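Local structure of immunoreactive 84kD antigen PG93 (Porphyromonas gingivalis, 5M11) at residues A668-G673 and V741-S746; D672-Y677 and A692-G697; T658-T663 and V716-K721. The protein serves as an essential bacterial-surface component of the type-IX secretion system and binds calcium and zinc ions. One frame throughout, in Å; residues are numbered along the deposited sequence.

In the fold
All three contacts lie in or beside the C-terminal β-sandwich, increasingly near the propeller: their centres are about 33, 29 and 22 Å from the chain centre for contacts 1, 2 and 3. Contact 1 is mostly buried and joins carboxylates through calcium; contact 2 is partly buried and relies on strand pairing and a tyrosine face; contact 3, also partly buried, bridges propeller and sandwich with hydroxyls. Contacts 1 and 2 share Asp672 and Gly673, and they meet where Val741 CG2 of contact 1 packs on Leu694 CD2 and Val674 CG1 of contact 2. Contacts 2 and 3 reach the same sheet, and backbone hydrogen bonds probably link them, Leu694 N to Thr718 O and Ala696 N to Gly662 O.

Contact 1: residues A668-G673 and V741-S746; sequences ASELDG and VYDPVS. With CA (calcium ion), chain K.
Asp743 OD2 is gripped twice, by calcium at 2.7 Å and by a weak hydrogen bond from Ser746 N at 3.3 Å. The second grip is local: 744-746 curl with helix-like backbone angles and bring the amide back to OD2. The other oxygen, OD1, takes a weak bond from Lys748 N. From the other segment, Glu670 chelates the same ion through both oxygens, with OE1 and OE2 each 2.4 Å from the calcium. Its CG takes the crowded position between backbone N and carbonyl carbon (chi1 61°), and the chain then extends, so that the two acids meet tip to tip with carboxylate planes 68° apart. Glu670 OE1 and Asp743 OD2 come within 3.0 Å without a hydrogen bond; the shared cation is what allows it, and its charge would be expected to keep both acids ionised. Next to the carboxylates is one apolar pair: Leu671 crosses Val741 obliquely and its CD2 lies 3.8 Å from Val741 CG1. The 668-673 turn has its own clasp, Ser669 OG donating to Asp672 OD1 from above the carboxylate plane at 3.0 Å. The metal thus pins the loop between strands 655-660 and 675-677 to the segment around Asp743 that follows from strand 735-742, which pairs with 699-703 and with 749-756, while Leu671 also rests on Lys750 of the latter strand.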
loop_
_atom_site.group_PDB
_atom_site.type_symbol
_atom_site.label_atom_id
_atom_site.label_comp_id
_atom_site.label_asym_id
_atom_site.label_seq_id
_atom_site.Cartn_x
_atom_site.Cartn_y
_atom_site.Cartn_z
ATOM N N ALA A 668 -24.118 -7.588 -21.112
ATOM C CA ALA A 668 -25.306 -8.262 -20.584
ATOM C C ALA A 668 -25.318 -8.336 -19.060
ATOM O O ALA A 668 -24.264 -8.441 -18.422
ATOM C CB ALA A 668 -25.414 -9.662 -21.172
ATOM N N SER A 669 -26.544 -8.276 -18.492
ATOM C CA SER A 669 -26.872 -8.325 -17.060
ATOM C C SER A 669 -26.307 -7.110 -16.269
ATOM O O SER A 669 -26.284 -7.145 -15.034
ATOM C CB SER A 669 -26.409 -9.644 -16.436
ATOM O OG SER A 669 -27.118 -10.742 -16.986
ATOM N N GLU A 670 -25.919 -6.026 -16.979
ATOM C CA GLU A 670 -25.328 -4.831 -16.377
ATOM C C GLU A 670 -26.297 -4.114 -15.405
ATOM O O GLU A 670 -25.844 -3.589 -14.383
ATOM C CB GLU A 670 -24.775 -3.859 -17.442
ATOM C CG GLU A 670 -25.768 -3.296 -18.446
ATOM C CD GLU A 670 -25.281 -2.028 -19.125
ATOM O OE1 GLU A 670 -25.277 -0.962 -18.465
ATOM O OE2 GLU A 670 -24.904 -2.101 -20.317
ATOM N N LEU A 671 -27.609 -4.132 -15.690
ATOM C CA LEU A 671 -28.581 -3.508 -14.802
ATOM C C LEU A 671 -29.376 -4.550 -14.021
ATOM O O LEU A 671 -30.191 -4.184 -13.175
ATOM C CB LEU A 671 -29.528 -2.572 -15.567
ATOM C CG LEU A 671 -28.945 -1.250 -16.080
ATOM C CD1 LEU A 671 -30.017 -0.424 -16.741
ATOM C CD2 LEU A 671 -28.290 -0.432 -14.968
ATOM N N ASP A 672 -29.099 -5.843 -14.255
ATOM C CA ASP A 672 -29.765 -6.957 -13.576
ATOM C C ASP A 672 -29.482 -6.969 -12.063
ATOM O O ASP A 672 -30.163 -7.678 -11.318
ATOM C CB ASP A 672 -29.335 -8.302 -14.195
ATOM C CG ASP A 672 -29.973 -8.680 -15.529
ATOM O OD1 ASP A 672 -29.808 -9.849 -15.955
ATOM O OD2 ASP A 672 -30.592 -7.794 -16.174
ATOM N N GLY A 673 -28.506 -6.172 -11.628
ATOM C CA GLY A 673 -28.120 -6.086 -10.225
ATOM C C GLY A 673 -28.604 -4.873 -9.447
ATOM O O GLY A 673 -28.125 -4.650 -8.334
ATOM N N VAL A 741 -34.463 2.968 -13.978
ATOM C CA VAL A 741 -33.055 3.108 -14.345
ATOM C C VAL A 741 -32.904 2.920 -15.841
ATOM O O VAL A 741 -33.182 1.846 -16.355
ATOM C CB VAL A 741 -32.109 2.148 -13.564
ATOM C CG1 VAL A 741 -30.653 2.399 -13.933
ATOM C CG2 VAL A 741 -32.311 2.270 -12.057
ATOM N N TYR A 742 -32.428 3.953 -16.528
ATOM C CA TYR A 742 -32.183 3.879 -17.960
ATOM C C TYR A 742 -30.732 4.239 -18.282
ATOM O O TYR A 742 -30.258 5.308 -17.886
ATOM C CB TYR A 742 -33.152 4.787 -18.736
ATOM C CG TYR A 742 -32.889 4.832 -20.227
ATOM C CD1 TYR A 742 -33.276 3.780 -21.056
ATOM C CD2 TYR A 742 -32.257 5.925 -20.812
ATOM C CE1 TYR A 742 -33.041 3.817 -22.430
ATOM C CE2 TYR A 742 -32.014 5.971 -22.183
ATOM C CZ TYR A 742 -32.405 4.913 -22.988
ATOM O OH TYR A 742 -32.174 4.959 -24.343
ATOM N N ASP A 743 -30.040 3.359 -19.020
ATOM C CA ASP A 743 -28.687 3.680 -19.446
ATOM C C ASP A 743 -28.769 4.158 -20.908
ATOM O O ASP A 743 -29.317 3.447 -21.760
ATOM C CB ASP A 743 -27.667 2.536 -19.206
ATOM C CG ASP A 743 -27.604 1.384 -20.188
ATOM O OD1 ASP A 743 -28.674 0.843 -20.540
ATOM O OD2 ASP A 743 -26.485 0.946 -20.504
ATOM N N PRO A 744 -28.331 5.412 -21.188
ATOM C CA PRO A 744 -28.453 5.939 -22.569
ATOM C C PRO A 744 -27.626 5.166 -23.603
ATOM O O PRO A 744 -28.036 5.079 -24.765
ATOM C CB PRO A 744 -27.981 7.395 -22.459
ATOM C CG PRO A 744 -27.273 7.500 -21.156
ATOM C CD PRO A 744 -27.718 6.395 -20.266
ATOM N N VAL A 745 -26.496 4.569 -23.152
ATOM C CA VAL A 745 -25.504 3.802 -23.917
ATOM C C VAL A 745 -26.055 2.480 -24.524
ATOM O O VAL A 745 -25.843 2.249 -25.721
ATOM C CB VAL A 745 -24.235 3.525 -23.073
ATOM C CG1 VAL A 745 -23.203 4.625 -23.279
ATOM C CG2 VAL A 745 -24.564 3.360 -21.586
ATOM N N SER A 746 -26.731 1.616 -23.716
ATOM C CA SER A 746 -27.285 0.327 -24.181
ATOM C C SER A 746 -28.748 0.433 -24.657
ATOM O O SER A 746 -29.227 -0.485 -25.334
ATOM C CB SER A 746 -27.179 -0.732 -23.083
ATOM O OG SER A 746 -28.168 -1.747 -23.171
HETATM CA CA CA K . -23.973 0.120 -20.156
#

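Contact 2: residues D672-Y677 and A692-G697; sequences DGVYVY and AGLQAG
Tyr675 and Ala692 form an antiparallel hydrogen-bonded pair: Tyr675 N donates to Ala692 O at 3.0 Å, and the return bond from Ala692 N to Tyr675 O is shorter, 2.8 Å, and straighter, with an N-H...O angle of 167°, and the donor approaches nearly along the Tyr675 C=O axis. The first donor instead sits above the carbonyl plane of Ala692. On the face that carries both side chains, Ala692 CB lies over the Tyr675 ring, 3.8 Å from its centroid and 26° off the normal, a CH-π contact displaced toward CZ and CE2. Tyr677 meets the same methyl differently, its CE2 edge 3.8 Å from Ala692 CB and in the ring plane. Both tyrosines have CG in the crowded position between N and carbonyl carbon, which swings their rings beside the partner strand. The pairing belongs to the three-stranded sheet 675-677, 689-692, 720-722, which faces a four-stranded one in a seven-stranded β-sandwich, consistent with the Ig-like C-terminal domains of type-IX secretion. Val674 turns to the interior, where its side chain and that of Leu694 cross obliquely, CG1 3.9 Å from Leu694 CD2, and both residues pack on Val741 of the opposing sheet. Beyond the bridge the chain turns at Gly693, whose backbone has positive phi; lacking a side chain, it lets its CA come 3.3 Å from Gly673 O in a CA-H...O contact.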
loop_
_atom_site.group_PDB
_atom_site.type_symbol
_atom_site.label_atom_id
_atom_site.label_comp_id
_atom_site.label_asym_id
_atom_site.label_seq_id
_atom_site.Cartn_x
_atom_site.Cartn_y
_atom_site.Cartn_z
ATOM N N ASP A 672 -29.099 -5.843 -14.255
ATOM C CA ASP A 672 -29.765 -6.957 -13.576
ATOM C C ASP A 672 -29.482 -6.969 -12.063
ATOM O O ASP A 672 -30.163 -7.678 -11.318
ATOM C CB ASP A 672 -29.335 -8.302 -14.195
ATOM C CG ASP A 672 -29.973 -8.680 -15.529
ATOM O OD1 ASP A 672 -29.808 -9.849 -15.955
ATOM O OD2 ASP A 672 -30.592 -7.794 -16.174
ATOM N N GLY A 673 -28.506 -6.172 -11.628
ATOM C CA GLY A 673 -28.120 -6.086 -10.225
ATOM C C GLY A 673 -28.604 -4.873 -9.447
ATOM O O GLY A 673 -28.125 -4.650 -8.334
ATOM N N VAL A 674 -29.548 -4.085 -9.984
ATOM C CA VAL A 674 -30.018 -2.897 -9.254
ATOM C C VAL A 674 -30.931 -3.351 -8.084
ATOM O O VAL A 674 -31.667 -4.327 -8.236
ATOM C CB VAL A 674 -30.690 -1.831 -10.181
ATOM C CG1 VAL A 674 -31.118 -0.595 -9.401
ATOM C CG2 VAL A 674 -29.755 -1.420 -11.322
ATOM N N TYR A 675 -30.835 -2.676 -6.908
ATOM C CA TYR A 675 -31.640 -2.971 -5.713
ATOM C C TYR A 675 -31.738 -1.765 -4.744
ATOM O O TYR A 675 -30.869 -0.898 -4.749
ATOM C CB TYR A 675 -31.097 -4.207 -4.982
ATOM C CG TYR A 675 -29.720 -4.048 -4.384
ATOM C CD1 TYR A 675 -29.546 -3.939 -3.008
ATOM C CD2 TYR A 675 -28.581 -4.094 -5.182
ATOM C CE1 TYR A 675 -28.275 -3.850 -2.442
ATOM C CE2 TYR A 675 -27.302 -4.021 -4.629
ATOM C CZ TYR A 675 -27.153 -3.886 -3.258
ATOM O OH TYR A 675 -25.896 -3.761 -2.715
ATOM N N VAL A 676 -32.806 -1.719 -3.929
ATOM C CA VAL A 676 -33.036 -0.662 -2.931
ATOM C C VAL A 676 -32.921 -1.266 -1.558
ATOM O O VAL A 676 -33.477 -2.338 -1.310
ATOM C CB VAL A 676 -34.403 0.080 -3.037
ATOM C CG1 VAL A 676 -34.331 1.461 -2.407
ATOM C CG2 VAL A 676 -34.929 0.162 -4.455
ATOM N N TYR A 677 -32.251 -0.561 -0.652
ATOM C CA TYR A 677 -32.125 -0.976 0.729
ATOM C C TYR A 677 -32.154 0.271 1.602
ATOM O O TYR A 677 -31.462 1.254 1.315
ATOM C CB TYR A 677 -30.896 -1.869 0.992
ATOM C CG TYR A 677 -29.553 -1.187 0.888
ATOM C CD1 TYR A 677 -28.912 -0.691 2.018
ATOM C CD2 TYR A 677 -28.896 -1.085 -0.331
ATOM C CE1 TYR A 677 -27.652 -0.092 1.934
ATOM C CE2 TYR A 677 -27.647 -0.467 -0.435
ATOM C CZ TYR A 677 -27.025 0.028 0.702
ATOM O OH TYR A 677 -25.797 0.646 0.592
ATOM N N ALA A 692 -28.614 0.760 -5.227
ATOM C CA ALA A 692 -27.298 0.162 -5.420
ATOM C C ALA A 692 -27.302 -0.808 -6.609
ATOM O O ALA A 692 -28.362 -1.043 -7.201
ATOM C CB ALA A 692 -26.851 -0.531 -4.145
ATOM N N GLY A 693 -26.111 -1.298 -6.980
ATOM C CA GLY A 693 -25.903 -2.176 -8.127
ATOM C C GLY A 693 -26.074 -1.480 -9.471
ATOM O O GLY A 693 -26.233 -2.150 -10.497
ATOM N N LEU A 694 -26.022 -0.132 -9.485
ATOM C CA LEU A 694 -26.168 0.686 -10.681
ATOM C C LEU A 694 -24.911 0.701 -11.532
ATOM O O LEU A 694 -23.920 0.044 -11.202
ATOM C CB LEU A 694 -26.500 2.142 -10.291
ATOM C CG LEU A 694 -27.836 2.442 -9.647
ATOM C CD1 LEU A 694 -27.823 3.794 -9.097
ATOM C CD2 LEU A 694 -28.943 2.372 -10.634
ATOM N N GLN A 695 -24.956 1.486 -12.626
ATOM C CA GLN A 695 -23.861 1.727 -13.570
ATOM C C GLN A 695 -23.732 3.236 -13.702
ATOM O O GLN A 695 -24.752 3.889 -13.829
ATOM C CB GLN A 695 -24.163 1.049 -14.925
ATOM C CG GLN A 695 -22.933 0.702 -15.758
ATOM C CD GLN A 695 -22.319 -0.624 -15.373
ATOM O OE1 GLN A 695 -22.685 -1.685 -15.887
ATOM N NE2 GLN A 695 -21.343 -0.593 -14.487
ATOM N N ALA A 696 -22.524 3.805 -13.578
ATOM C CA ALA A 696 -22.306 5.251 -13.669
ATOM C C ALA A 696 -22.723 5.772 -15.036
ATOM O O ALA A 696 -22.393 5.157 -16.048
ATOM C CB ALA A 696 -20.852 5.578 -13.396
ATOM N N GLY A 697 -23.490 6.861 -15.038
ATOM C CA GLY A 697 -24.038 7.501 -16.235
ATOM C C GLY A 697 -25.509 7.202 -16.493
ATOM O O GLY A 697 -26.085 7.687 -17.471
#

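Contact 3: residues T658-T663 and V716-K721; sequences TFQTGT and VTTEVK
Phe659 sets its CG anti to the backbone N (chi1 172°), and Thr717 does the same with OG1 (chi1 -179°), so the phenyl tip and the hydroxyl converge, the side chains crossing at about a right angle. The contact spans the junction of a β-propeller with the C-terminal β-sandwich: strand 655-660 belongs to a four-stranded blade completed by the N-terminal strand 13-16, reminiscent of propeller velcro closure, whereas 716-719 leads into sandwich strand 720-722. The touching parts run 104° apart and no backbone-to-backbone hydrogen bond joins them; threonine side chains meet a ring, a carbonyl and an aliphatic stem. Phe659 CZ lies 3.3 Å from Thr717 OG1, approached obliquely; the ring also meets Trp13 of its own blade and Phe624 at the end of the outermost strand of another blade. Thr718 OG1 lies 3.3 Å from Gln660 O, a weak and unsettled hydrogen bond, since the neighbouring Thr717 OG1 is hydrogen-bonded to the same hydroxyl and either of the two could be the donor. The methyl CG2 of Thr718 instead crosses the Gln660 stem, 4.1 Å from its CG. Gly662, at positive phi, brings the backbone up to Thr718. The Gln660 side chain bends at chi2 and is held at both ends of its amide: NE2 donates to Asn645 O, while OE1 accepts Gly662 N at 2.9 Å, in the carbonyl plane and on a lone pair.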
loop_
_atom_site.group_PDB
_atom_site.type_symbol
_atom_site.label_atom_id
_atom_site.label_comp_id
_atom_site.label_asym_id
_atom_site.label_seq_id
_atom_site.Cartn_x
_atom_site.Cartn_y
_atom_site.Cartn_z
ATOM N N THR A 658 -8.721 -1.570 -5.109
ATOM C CA THR A 658 -9.592 -1.488 -6.287
ATOM C C THR A 658 -10.967 -1.024 -5.883
ATOM O O THR A 658 -11.560 -1.581 -4.952
ATOM C CB THR A 658 -9.709 -2.799 -7.092
ATOM O OG1 THR A 658 -10.370 -3.805 -6.322
ATOM C CG2 THR A 658 -8.410 -3.276 -7.627
ATOM N N PHE A 659 -11.484 -0.044 -6.631
ATOM C CA PHE A 659 -12.807 0.528 -6.449
ATOM C C PHE A 659 -13.618 0.312 -7.723
ATOM O O PHE A 659 -13.129 0.603 -8.821
ATOM C CB PHE A 659 -12.684 2.019 -6.090
ATOM C CG PHE A 659 -13.986 2.771 -6.053
ATOM C CD1 PHE A 659 -14.811 2.708 -4.935
ATOM C CD2 PHE A 659 -14.393 3.542 -7.135
ATOM C CE1 PHE A 659 -16.017 3.396 -4.902
ATOM C CE2 PHE A 659 -15.609 4.216 -7.107
ATOM C CZ PHE A 659 -16.415 4.132 -5.990
ATOM N N GLN A 660 -14.853 -0.229 -7.582
ATOM C CA GLN A 660 -15.736 -0.464 -8.736
ATOM C C GLN A 660 -16.388 0.845 -9.074
ATOM O O GLN A 660 -17.222 1.335 -8.302
ATOM C CB GLN A 660 -16.764 -1.582 -8.469
ATOM C CG GLN A 660 -17.817 -1.767 -9.580
ATOM C CD GLN A 660 -17.260 -2.049 -10.958
ATOM O OE1 GLN A 660 -17.286 -1.187 -11.852
ATOM N NE2 GLN A 660 -16.813 -3.282 -11.180
ATOM N N THR A 661 -15.952 1.435 -10.199
ATOM C CA THR A 661 -16.342 2.748 -10.711
ATOM C C THR A 661 -17.766 2.738 -11.317
ATOM O O THR A 661 -18.459 3.772 -11.281
ATOM C CB THR A 661 -15.280 3.196 -11.729
ATOM O OG1 THR A 661 -14.015 3.120 -11.088
ATOM C CG2 THR A 661 -15.458 4.626 -12.193
ATOM N N GLY A 662 -18.180 1.591 -11.865
ATOM C CA GLY A 662 -19.475 1.450 -12.525
ATOM C C GLY A 662 -19.421 2.065 -13.910
ATOM O O GLY A 662 -20.446 2.431 -14.481
ATOM N N THR A 663 -18.193 2.145 -14.460
ATOM C CA THR A 663 -17.775 2.724 -15.728
ATOM C C THR A 663 -17.428 1.562 -16.686
ATOM O O THR A 663 -16.994 1.782 -17.818
ATOM C CB THR A 663 -16.655 3.717 -15.357
ATOM O OG1 THR A 663 -17.281 4.973 -15.107
ATOM C CG2 THR A 663 -15.487 3.837 -16.369
ATOM N N VAL A 716 -23.544 8.586 -10.350
ATOM C CA VAL A 716 -22.172 9.105 -10.185
ATOM C C VAL A 716 -21.200 7.898 -10.143
ATOM O O VAL A 716 -20.292 7.815 -10.967
ATOM C CB VAL A 716 -22.027 10.060 -8.948
ATOM C CG1 VAL A 716 -22.703 9.498 -7.683
ATOM C CG2 VAL A 716 -20.569 10.426 -8.683
ATOM N N THR A 717 -21.455 6.961 -9.197
ATOM C CA THR A 717 -20.753 5.719 -8.901
ATOM C C THR A 717 -21.734 4.533 -9.165
ATOM O O THR A 717 -22.461 4.535 -10.153
ATOM C CB THR A 717 -20.188 5.789 -7.452
ATOM O OG1 THR A 717 -19.461 4.590 -7.131
ATOM C CG2 THR A 717 -21.276 6.065 -6.388
ATOM N N THR A 718 -21.726 3.530 -8.296
ATOM C CA THR A 718 -22.528 2.306 -8.332
ATOM C C THR A 718 -23.773 2.524 -7.481
ATOM O O THR A 718 -24.731 1.753 -7.566
ATOM C CB THR A 718 -21.663 1.098 -7.849
ATOM O OG1 THR A 718 -20.401 1.541 -7.289
ATOM C CG2 THR A 718 -21.383 0.116 -8.974
ATOM N N GLU A 719 -23.767 3.609 -6.684
ATOM C CA GLU A 719 -24.851 3.969 -5.785
ATOM C C GLU A 719 -25.403 5.376 -6.042
ATOM O O GLU A 719 -24.700 6.276 -6.519
ATOM C CB GLU A 719 -24.372 3.882 -4.322
ATOM C CG GLU A 719 -24.320 2.476 -3.746
ATOM C CD GLU A 719 -23.561 2.293 -2.440
ATOM O OE1 GLU A 719 -23.320 3.302 -1.735
ATOM O OE2 GLU A 719 -23.236 1.130 -2.104
ATOM N N VAL A 720 -26.681 5.541 -5.689
ATOM C CA VAL A 720 -27.495 6.766 -5.697
ATOM C C VAL A 720 -28.290 6.722 -4.367
ATOM O O VAL A 720 -28.728 5.646 -3.959
ATOM C CB VAL A 720 -28.389 6.886 -6.980
ATOM C CG1 VAL A 720 -29.547 7.868 -6.798
ATOM C CG2 VAL A 720 -27.563 7.276 -8.203
ATOM N N LYS A 721 -28.407 7.852 -3.661
ATOM C CA LYS A 721 -29.148 7.875 -2.397
ATOM C C LYS A 721 -30.327 8.857 -2.459
ATOM O O LYS A 721 -30.269 9.879 -3.158
ATOM C CB LYS A 721 -28.232 8.191 -1.201
ATOM C CG LYS A 721 -27.295 7.038 -0.857
ATOM C CD LYS A 721 -26.482 7.268 0.422
ATOM C CE LYS A 721 -25.345 6.269 0.577
ATOM N NZ LYS A 721 -25.782 4.976 1.181
#